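Local atomic coordinates of tailspike protein (Siphovirus 9NA, PDB entry 3RIQ), a protein that recognises the lipopolysaccharide receptor of Salmonella for the phage and probably cleaves its O-antigen chain as an endorhamnosidase. Residues A[199-205]-A[224-228]; A[190-196]-A[219-225]. All blocks are in the same frame, centred on the assembly; numbering follows the deposited sequence.

Contact 1. Residues A[199-205]-A[224-228]; sequences TAWGTGN and RNDGG
The guanidinium of Arg224 bonds to two successive carbonyls. Its NH2 donates to Thr199 O at 2.9 Å, and its NE donates to Ala200 O at 3.1 Å. NE also gives a weak bond of 3.3 Å to Thr199 O. The side chain is extended (t, t, t), and its NH1 bonds to Asp294 O and Ser259 O elsewhere in the chain. Arg224 itself has left-handed backbone angles (53/49). Two backbone bonds flank a single bridge between Gly202 and Asn225, whose CA atoms are 4.3 Å apart: Gly202 N to Arg224 O at 2.9 Å, and Asp226 N to Gly202 O at 2.8 Å. Thr203 OG1 donates to Asp226 O at 2.7 Å, and a water joins it to Gly227 O. Asn205 ND2 donates to Asn225 OD1 at 3.0 Å; Asn205 OD1 accepts from Ile176 N, and Asn225 ND2 turns back to Ile223 O. Within 224-228, Asp226 OD1 accepts from Gly228 N at 2.9 Å in an Asx turn.

Packing centres on Trp201 (chi1 m, chi2 79°). The guanidinium of Arg224 lies flat on Trp201, centres 4.0 Å apart and planes at 29°. Arg224 CG sits 3.7 Å from the centroid of the six-membered ring, a CH-pi contact. Trp201 CB meets Asp226 CB at 3.7 Å. Tyr263 packs edge-to-face on the indole. The two segments are irregular, their end-to-end directions 70° apart. They are loops between strands on adjacent coils of a right-handed parallel beta-helix, the fold of P22-type tailspikes.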
# COMPACT_ATOMS: atom_id res chain seq x y z
N THR A 199 -18.61 10.48 -31.35
CA THR A 199 -18.88 11.18 -30.09
C THR A 199 -19.11 10.24 -28.90
O THR A 199 -19.08 10.70 -27.77
CB THR A 199 -20.11 12.10 -30.23
OG1 THR A 199 -21.19 11.31 -30.73
CG2 THR A 199 -19.80 13.30 -31.18
N ALA A 200 -19.30 8.93 -29.12
CA ALA A 200 -19.37 8.00 -27.99
C ALA A 200 -18.00 7.96 -27.27
O ALA A 200 -16.98 8.38 -27.81
CB ALA A 200 -19.70 6.58 -28.48
N TRP A 201 -18.00 7.45 -26.05
CA TRP A 201 -16.78 7.27 -25.24
C TRP A 201 -16.50 5.79 -25.13
O TRP A 201 -17.40 5.02 -24.78
CB TRP A 201 -16.96 7.89 -23.84
CG TRP A 201 -17.12 9.36 -23.96
CD1 TRP A 201 -18.26 10.07 -24.32
CD2 TRP A 201 -16.11 10.33 -23.75
NE1 TRP A 201 -18.00 11.42 -24.34
CE2 TRP A 201 -16.69 11.61 -24.01
CE3 TRP A 201 -14.76 10.25 -23.39
CZ2 TRP A 201 -15.96 12.80 -23.90
CZ3 TRP A 201 -14.04 11.45 -23.26
CH2 TRP A 201 -14.64 12.70 -23.54
N GLY A 202 -15.28 5.38 -25.46
CA GLY A 202 -14.90 3.96 -25.25
C GLY A 202 -14.96 3.59 -23.77
O GLY A 202 -14.69 4.43 -22.91
N THR A 203 -15.37 2.36 -23.46
CA THR A 203 -15.47 1.97 -22.05
C THR A 203 -15.12 0.51 -21.83
O THR A 203 -15.19 -0.27 -22.78
CB THR A 203 -16.84 2.33 -21.45
OG1 THR A 203 -16.74 2.38 -20.02
CG2 THR A 203 -17.91 1.31 -21.85
N GLY A 204 -14.73 0.17 -20.59
CA GLY A 204 -14.41 -1.20 -20.26
C GLY A 204 -13.08 -1.70 -20.80
O GLY A 204 -12.81 -2.88 -20.72
N ASN A 205 -12.26 -0.81 -21.39
CA ASN A 205 -11.02 -1.21 -22.04
C ASN A 205 -9.92 -1.14 -20.99
O ASN A 205 -9.72 -0.10 -20.31
CB ASN A 205 -10.71 -0.26 -23.18
CG ASN A 205 -11.72 -0.37 -24.31
OD1 ASN A 205 -12.15 -1.49 -24.66
ND2 ASN A 205 -12.02 0.76 -24.94
N ARG A 224 -10.26 9.20 -25.72
CA ARG A 224 -11.73 9.30 -25.61
C ARG A 224 -12.35 8.05 -24.97
O ARG A 224 -13.31 7.45 -25.51
CB ARG A 224 -12.42 9.65 -26.97
CG ARG A 224 -13.79 10.29 -26.77
CD ARG A 224 -14.45 10.72 -28.11
NE ARG A 224 -15.79 11.27 -27.83
CZ ARG A 224 -16.04 12.53 -27.47
NH1 ARG A 224 -15.06 13.43 -27.41
NH2 ARG A 224 -17.30 12.93 -27.24
N ASN A 225 -11.77 7.66 -23.83
CA ASN A 225 -12.34 6.58 -22.99
C ASN A 225 -12.94 7.18 -21.71
O ASN A 225 -12.40 8.15 -21.16
CB ASN A 225 -11.29 5.51 -22.62
CG ASN A 225 -11.11 4.46 -23.72
OD1 ASN A 225 -11.25 3.25 -23.46
ND2 ASN A 225 -10.79 4.90 -24.95
N ASP A 226 -14.07 6.61 -21.27
CA ASP A 226 -14.72 6.99 -20.01
C ASP A 226 -15.15 5.72 -19.30
O ASP A 226 -15.98 4.96 -19.83
CB ASP A 226 -15.92 7.89 -20.33
CG ASP A 226 -16.60 8.45 -19.09
OD1 ASP A 226 -16.34 7.98 -17.94
OD2 ASP A 226 -17.42 9.41 -19.27
N GLY A 227 -14.58 5.49 -18.13
CA GLY A 227 -14.94 4.29 -17.36
C GLY A 227 -16.35 4.29 -16.77
O GLY A 227 -16.78 3.29 -16.19
N GLY A 228 -17.06 5.42 -16.89
CA GLY A 228 -18.36 5.60 -16.23
C GLY A 228 -18.19 5.81 -14.73
O GLY A 228 -17.08 5.69 -14.22
O HOH W 1 -18.39 1.54 -18.06
O HOH W 2 -11.83 2.10 -20.99

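Contact 2. Residues A[190-196]-A[219-225]; sequences GITFENH and AVLFIRN
Phe193, Ile223 and Asn195 lose the most surface. Phe193 and Ile223 lie in two parallel strands, 192-194 and 220-223, and Asn195 follows the first; the strand axes come within 4.9 Å at 9°. Ile191 pairs with Val220, Thr192 with Leu221, Phe193 with Phe222 and Glu194 with Ile223, CA atoms 4.7 to 5.1 Å apart. Phe193 bonds by its backbone both ways: N to Leu221 O and O to Ile223 N, each 2.9 Å. Ile191 N to Ala219 O and Leu221 N to Ile191 O, each 2.9 Å, come before. The Phe193 ring (chi1 m) lies on the face shared by Ile191, Val220 and Phe222. Its CD2 is 3.5 Å from Phe222 CE1, the rings oblique at 38°. Ile223 (m, t) points to the other face, with Thr192 CG2 4.0 Å from its CD1 and His196 ND1 3.6 Å from its CG2. Asn195 ends the ladder: N donates to Ile223 O and OD1 accepts from Asn225 ND2, each 3.0 Å. This is the coil-to-coil pairing of a parallel beta-helix. Strand 166-171 pairs with 184-194 on its other edge, 249-250 continues the sheet beyond 220-223, and Val207 of strand 206-208 packs against Ile191, Phe193 and Val220.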
# COMPACT_ATOMS: atom_id res chain seq x y z
N GLY A 190 2.38 0.82 -26.68
CA GLY A 190 2.22 -0.66 -26.69
C GLY A 190 0.79 -1.12 -26.96
O GLY A 190 0.53 -1.89 -27.91
N ILE A 191 -0.14 -0.63 -26.14
CA ILE A 191 -1.55 -0.91 -26.33
C ILE A 191 -2.28 0.40 -26.38
O ILE A 191 -2.12 1.22 -25.44
CB ILE A 191 -2.13 -1.73 -25.14
CG1 ILE A 191 -1.38 -3.05 -24.91
CG2 ILE A 191 -3.65 -1.94 -25.34
CD1 ILE A 191 -1.51 -4.01 -25.92
N THR A 192 -3.09 0.63 -27.40
CA THR A 192 -3.83 1.89 -27.51
C THR A 192 -5.31 1.63 -27.67
O THR A 192 -5.70 0.81 -28.50
CB THR A 192 -3.37 2.70 -28.77
OG1 THR A 192 -1.98 2.97 -28.72
CG2 THR A 192 -4.16 4.02 -28.92
N PHE A 193 -6.13 2.34 -26.90
CA PHE A 193 -7.60 2.28 -27.07
C PHE A 193 -8.02 3.60 -27.70
O PHE A 193 -8.05 4.66 -27.03
CB PHE A 193 -8.30 2.01 -25.74
CG PHE A 193 -7.82 0.76 -25.07
CD1 PHE A 193 -8.15 -0.49 -25.61
CD2 PHE A 193 -7.04 0.83 -23.90
CE1 PHE A 193 -7.72 -1.67 -25.02
CE2 PHE A 193 -6.61 -0.37 -23.28
CZ PHE A 193 -6.96 -1.61 -23.84
N GLU A 194 -8.27 3.56 -29.01
CA GLU A 194 -8.48 4.77 -29.82
C GLU A 194 -9.97 4.94 -30.13
O GLU A 194 -10.49 4.23 -30.99
CB GLU A 194 -7.70 4.61 -31.13
CG GLU A 194 -7.80 5.78 -32.08
CD GLU A 194 -7.18 5.45 -33.42
OE1 GLU A 194 -7.44 4.39 -33.96
OE2 GLU A 194 -6.42 6.25 -33.95
N ASN A 195 -10.65 5.86 -29.43
CA ASN A 195 -12.11 6.01 -29.57
C ASN A 195 -12.59 7.39 -30.01
O ASN A 195 -13.76 7.71 -29.88
CB ASN A 195 -12.84 5.56 -28.29
CG ASN A 195 -12.65 4.07 -28.01
OD1 ASN A 195 -11.60 3.66 -27.56
ND2 ASN A 195 -13.64 3.28 -28.32
N HIS A 196 -11.72 8.20 -30.60
CA HIS A 196 -12.15 9.55 -30.95
C HIS A 196 -12.92 9.67 -32.28
O HIS A 196 -13.37 10.76 -32.60
CB HIS A 196 -10.95 10.49 -31.02
CG HIS A 196 -10.05 10.15 -32.17
ND1 HIS A 196 -9.37 8.95 -32.23
CD2 HIS A 196 -9.77 10.81 -33.31
CE1 HIS A 196 -8.70 8.90 -33.37
NE2 HIS A 196 -8.92 10.03 -34.04
N ALA A 219 3.28 3.05 -22.64
CA ALA A 219 3.02 1.61 -22.67
C ALA A 219 1.54 1.32 -22.98
O ALA A 219 1.23 0.42 -23.79
CB ALA A 219 3.44 0.93 -21.38
N VAL A 220 0.65 2.08 -22.35
CA VAL A 220 -0.79 2.01 -22.65
C VAL A 220 -1.25 3.43 -22.85
O VAL A 220 -0.88 4.32 -22.06
CB VAL A 220 -1.61 1.33 -21.52
CG1 VAL A 220 -3.06 1.16 -21.96
CG2 VAL A 220 -0.99 -0.02 -21.10
N LEU A 221 -2.08 3.64 -23.89
CA LEU A 221 -2.57 4.97 -24.26
C LEU A 221 -4.09 4.95 -24.43
O LEU A 221 -4.63 4.06 -25.13
CB LEU A 221 -1.90 5.41 -25.57
CG LEU A 221 -2.37 6.76 -26.13
CD1 LEU A 221 -1.93 7.89 -25.23
CD2 LEU A 221 -1.82 6.96 -27.51
N PHE A 222 -4.78 5.87 -23.75
CA PHE A 222 -6.26 6.01 -23.84
C PHE A 222 -6.66 7.28 -24.61
O PHE A 222 -6.12 8.36 -24.34
CB PHE A 222 -6.88 6.09 -22.44
CG PHE A 222 -6.74 4.82 -21.65
CD1 PHE A 222 -7.73 3.84 -21.68
CD2 PHE A 222 -5.56 4.56 -20.94
CE1 PHE A 222 -7.58 2.63 -20.98
CE2 PHE A 222 -5.42 3.35 -20.24
CZ PHE A 222 -6.41 2.39 -20.27
N ILE A 223 -7.58 7.11 -25.57
CA ILE A 223 -8.12 8.22 -26.35
C ILE A 223 -9.64 8.16 -26.30
O ILE A 223 -10.24 7.17 -26.75
CB ILE A 223 -7.62 8.08 -27.83
CG1 ILE A 223 -6.12 8.34 -27.90
CG2 ILE A 223 -8.42 9.01 -28.79
CD1 ILE A 223 -5.45 7.82 -29.21
N ARG A 224 -10.26 9.20 -25.72
CA ARG A 224 -11.73 9.30 -25.61
C ARG A 224 -12.35 8.05 -24.97
O ARG A 224 -13.31 7.45 -25.51
CB ARG A 224 -12.42 9.65 -26.97
CG ARG A 224 -13.79 10.29 -26.77
CD ARG A 224 -14.45 10.72 -28.11
NE ARG A 224 -15.79 11.27 -27.83
CZ ARG A 224 -16.04 12.53 -27.47
NH1 ARG A 224 -15.06 13.43 -27.41
NH2 ARG A 224 -17.30 12.93 -27.24
N ASN A 225 -11.77 7.66 -23.83
CA ASN A 225 -12.34 6.58 -22.99
C ASN A 225 -12.94 7.18 -21.71
O ASN A 225 -12.40 8.15 -21.16
CB ASN A 225 -11.29 5.51 -22.62
CG ASN A 225 -11.11 4.46 -23.72
OD1 ASN A 225 -11.25 3.25 -23.46
ND2 ASN A 225 -10.79 4.90 -24.95

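Both contacts join the same two neighbouring coils of the beta-helix, with centres 10 Å apart. Contact 2 is the buried part, a regular parallel ladder with apolar side chains on its Phe193 and Phe222 face. Contact 1 follows where the chain leaves those strands. It is only partly buried, and it relies on one backbone bridge, side-chain bonds, waters and an arginine-tryptophan stack. Arg224 and Asn225 belong to both. Asn225 uses ND2 toward Asn195 in contact 2 and OD1 toward Asn205 in contact 1. The two also touch directly: Asn205 CB lies 3.5 Å from Phe193 CD1, and Gly202 CA lies 3.4 Å from Asn195 ND2.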